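Local coordinates for exopolysaccharide biosynthesis protein (Pantoea stewartii subsp. stewartii DC283, PDB 6TGF), which modifies the glycan matrix of the bacterial biofilm, probably as a hydrolase, and has a parallel beta-helix fold like that of bacteriophage tailspikes, at the interface of chains A and B. Sequence-based numbering; all coordinates share one arbitrary frame. Chains: chain A/B, Exopolysaccharide biosynthesis protein.

Contact 1: the interface of chains A and B. Residues chain A 301-302; chain B 234, 268-269, 294, 328.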
# COMPACT_ATOMS: atom_id res chain seq x y z
N ASN A 301 -14.90 -8.32 -5.65
CA ASN A 301 -13.78 -8.15 -4.70
C ASN A 301 -13.14 -9.52 -4.39
O ASN A 301 -13.03 -9.86 -3.19
CB ASN A 301 -14.22 -7.43 -3.42
CG ASN A 301 -15.31 -8.15 -2.66
OD1 ASN A 301 -16.01 -9.00 -3.21
ND2 ASN A 301 -15.47 -7.82 -1.38
N PHE A 302 -12.72 -10.25 -5.42
CA PHE A 302 -11.95 -11.53 -5.30
C PHE A 302 -10.46 -11.21 -5.41
O PHE A 302 -9.98 -10.92 -6.52
CB PHE A 302 -12.37 -12.54 -6.38
CG PHE A 302 -13.85 -12.83 -6.45
CD1 PHE A 302 -14.60 -13.04 -5.31
CD2 PHE A 302 -14.49 -12.94 -7.68
CE1 PHE A 302 -15.96 -13.32 -5.39
CE2 PHE A 302 -15.84 -13.22 -7.76
CZ PHE A 302 -16.58 -13.41 -6.62
N ASN B 234 -23.39 -12.76 -9.22
CA ASN B 234 -22.61 -11.90 -8.28
C ASN B 234 -23.51 -10.82 -7.66
O ASN B 234 -23.02 -10.12 -6.75
CB ASN B 234 -21.39 -11.28 -8.97
CG ASN B 234 -20.29 -12.29 -9.22
OD1 ASN B 234 -19.99 -13.12 -8.36
ND2 ASN B 234 -19.68 -12.23 -10.40
N PRO B 268 -17.95 -18.38 -6.79
CA PRO B 268 -17.04 -17.78 -5.81
C PRO B 268 -17.64 -16.71 -4.88
O PRO B 268 -17.03 -16.48 -3.84
CB PRO B 268 -15.93 -17.15 -6.67
CG PRO B 268 -16.55 -16.97 -8.03
CD PRO B 268 -17.55 -18.10 -8.17
N ILE B 269 -18.78 -16.10 -5.23
CA ILE B 269 -19.42 -15.02 -4.41
C ILE B 269 -19.69 -15.56 -3.00
O ILE B 269 -19.61 -14.77 -2.04
CB ILE B 269 -20.71 -14.46 -5.06
CG1 ILE B 269 -21.11 -13.15 -4.37
CG2 ILE B 269 -21.82 -15.49 -5.06
CD1 ILE B 269 -22.49 -12.63 -4.73
N ARG B 294 -15.69 -17.33 1.16
CA ARG B 294 -15.82 -15.85 1.07
C ARG B 294 -17.08 -15.43 1.85
O ARG B 294 -18.09 -16.16 1.79
CB ARG B 294 -15.88 -15.39 -0.39
CG ARG B 294 -16.16 -13.91 -0.56
CD ARG B 294 -16.40 -13.54 -2.01
NE ARG B 294 -16.77 -12.14 -2.18
CZ ARG B 294 -17.98 -11.63 -1.95
NH1 ARG B 294 -18.97 -12.39 -1.52
NH2 ARG B 294 -18.19 -10.34 -2.15
N GLU B 328 -11.83 -15.03 2.58
CA GLU B 328 -11.98 -13.57 2.39
C GLU B 328 -13.15 -13.07 3.26
O GLU B 328 -14.29 -13.53 3.04
CB GLU B 328 -12.21 -13.24 0.91
CG GLU B 328 -11.14 -13.81 -0.01
CD GLU B 328 -11.30 -13.48 -1.49
OE1 GLU B 328 -12.46 -13.41 -1.96
OE2 GLU B 328 -10.27 -13.30 -2.17
O HOH W 1 -14.06 -11.00 -0.71
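A:Phe302 packs its ring against B:Pro268 and B:Arg294, and the contact shows how one aromatic side chain can fasten a loop to a neighbouring subunit. On this side of the patch the packing is tight. B:Pro268 lies over one face of the ring, offset toward the rim, with its CB 3.8 Å from CZ of A:Phe302. The aliphatic part of B:Arg294 comes instead to the ring edge, where its CD lies in the ring plane and 3.4 Å from CE1 of A:Phe302. The ring tip CZ of A:Phe302 also meets the backbone of B:Ile269, 3.9 Å from its CA. B:Arg294 leaves strand 292-296 with CG anti to the backbone N (chi1 174°) and stays extended as far as NE, which carries the guanidinium past the ring to A:Asn301. There NH2 of B:Arg294 donates to the side-chain amide oxygen OD1 of A:Asn301 at 2.8 Å, a nearly straight bond (169° at H) that lies in the guanidinium plane and uses a carbonyl lone pair. The amide and guanidinium planes stand 73° apart, and NE adds a weak bond to the same oxygen. Within chain B, NH1 of B:Arg294 donates to the backbone O of B:Ile269, a second-shell bond that helps fix how the guanidinium is turned. The other side is looser. B:Glu328, on strand 327-330, reaches the A:Asn301 backbone by way of a water, with its carboxylate OE1 3.8 Å from the carbonyl O of A:Asn301. The bridging water sits 2.9 Å from the carbonyl O of A:Asn301 and 3.2 Å from OE1 of B:Glu328.

Contact 2: the interface of chains A and B. Residues chain A 462-463, 483-484; chain B 460, 462, 481, 483.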
# COMPACT_ATOMS: atom_id res chain seq x y z
N ASP A 462 11.13 -4.08 -0.06
CA ASP A 462 10.61 -4.49 1.27
C ASP A 462 9.99 -5.89 1.17
O ASP A 462 9.09 -6.08 0.33
CB ASP A 462 9.57 -3.49 1.80
CG ASP A 462 10.16 -2.20 2.35
OD1 ASP A 462 11.33 -2.23 2.79
OD2 ASP A 462 9.45 -1.18 2.34
N ALA A 463 10.48 -6.83 1.98
CA ALA A 463 9.90 -8.18 2.19
C ALA A 463 9.82 -8.94 0.86
O ALA A 463 8.76 -9.55 0.58
CB ALA A 463 8.55 -8.05 2.84
N ARG A 483 14.84 -3.94 2.86
CA ARG A 483 14.54 -4.41 4.24
C ARG A 483 13.93 -5.81 4.18
O ARG A 483 13.03 -6.04 3.34
CB ARG A 483 13.57 -3.47 4.96
CG ARG A 483 14.17 -2.14 5.39
CD ARG A 483 13.20 -1.33 6.24
NE ARG A 483 11.95 -1.06 5.54
CZ ARG A 483 10.83 -0.61 6.11
NH1 ARG A 483 10.79 -0.35 7.41
NH2 ARG A 483 9.76 -0.40 5.37
N GLN A 484 14.40 -6.71 5.05
CA GLN A 484 13.79 -8.04 5.34
C GLN A 484 13.72 -8.88 4.06
O GLN A 484 12.63 -9.39 3.74
CB GLN A 484 12.41 -7.83 5.97
CG GLN A 484 11.85 -9.07 6.66
CD GLN A 484 10.63 -8.76 7.48
OE1 GLN A 484 10.72 -8.28 8.61
NE2 GLN A 484 9.46 -9.06 6.93
N ILE B 460 8.67 -6.20 9.66
CA ILE B 460 8.81 -4.77 9.28
C ILE B 460 7.67 -4.02 9.97
O ILE B 460 6.51 -4.44 9.79
CB ILE B 460 8.80 -4.56 7.75
CG1 ILE B 460 10.04 -5.16 7.09
CG2 ILE B 460 8.66 -3.08 7.42
CD1 ILE B 460 9.99 -5.17 5.57
N ASP B 462 6.41 -0.14 10.26
CA ASP B 462 6.38 1.31 9.92
C ASP B 462 5.15 1.95 10.56
O ASP B 462 4.04 1.41 10.37
CB ASP B 462 6.34 1.54 8.41
CG ASP B 462 7.62 1.16 7.68
OD1 ASP B 462 8.70 1.22 8.30
OD2 ASP B 462 7.52 0.81 6.49
N ASN B 481 12.37 -4.76 12.34
CA ASN B 481 12.96 -3.81 11.36
C ASN B 481 12.01 -2.61 11.25
O ASN B 481 11.07 -2.67 10.43
CB ASN B 481 13.23 -4.51 10.02
CG ASN B 481 14.19 -3.77 9.13
OD1 ASN B 481 14.38 -2.56 9.27
ND2 ASN B 481 14.80 -4.48 8.20
N ARG B 483 10.54 1.65 11.68
CA ARG B 483 10.67 3.11 11.44
C ARG B 483 9.50 3.85 12.09
O ARG B 483 8.36 3.36 12.00
CB ARG B 483 10.69 3.43 9.94
CG ARG B 483 11.92 2.92 9.20
CD ARG B 483 11.98 3.45 7.78
NE ARG B 483 10.80 3.05 7.01
CZ ARG B 483 10.47 3.54 5.82
NH1 ARG B 483 11.22 4.46 5.24
NH2 ARG B 483 9.38 3.10 5.22
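B:Ile460 fills the apolar centre, its two branches serving A:Gln484 and A:Arg483. CG1 is anti to the carbonyl carbon (chi1 -67°), which sends CD1 of B:Ile460 toward A:Gln484, 3.6 Å from its CB. The other branch of B:Ile460, CG2, lies against one face of the A:Arg483 guanidinium, offset toward the rim and 3.5 Å from CZ of A:Arg483; CZ of B:Arg483 meets the opposite face, also toward the rim. The methylenes of A:Arg483 cross B:Asn481 at a slant, with CD of A:Arg483 3.5 Å from the amide oxygen OD1 of B:Asn481. Farther out the contact becomes polar. The A:Arg483 chain bends at chi3 (-58°), bringing its guanidinium tip to tip with the carboxylate of B:Asp462, the two groups nearly coplanar. This end-on salt bridge joins NH1 and NH2 of A:Arg483 to OD1 and OD2 of B:Asp462 respectively, each at 2.8 Å, and OD2 uses its syn lone pair. The same guanidinium also grips A:Asp462 side-on through NE and NH2, from above that carboxylate, which helps to fix its rotation and aim it across the interface. B:Arg483 in turn holds B:Asp462 side-on from above the carboxylate plane, and each oxygen of B:Asp462 accepts from both arginines. The guanidinium planes stand 64° apart; the shared carboxylate probably offsets their repulsion. Within chain B, NH2 of B:Arg483 donates to OD2 of B:Asp462 at 3.2 Å.

About 31 Å separates the C-alpha centres of contact 1 and contact 2, which belong to the same A–B interface and have no residue in common. Contact 1 sets a loop of chain A against loops, the 3-10 helix 233-235 and strands 292-296 and 327-330 of chain B. In contact 2, Asp462 and Arg483 of both copies take part but in unlike roles, while A:Gln484 faces B:Ile460, in keeping with an interface that is not an exact two-fold. The deposited assembly holds three copies, so such patches, repeated around a trimer like that of tailspikes, would plausibly hold the chains together along their length.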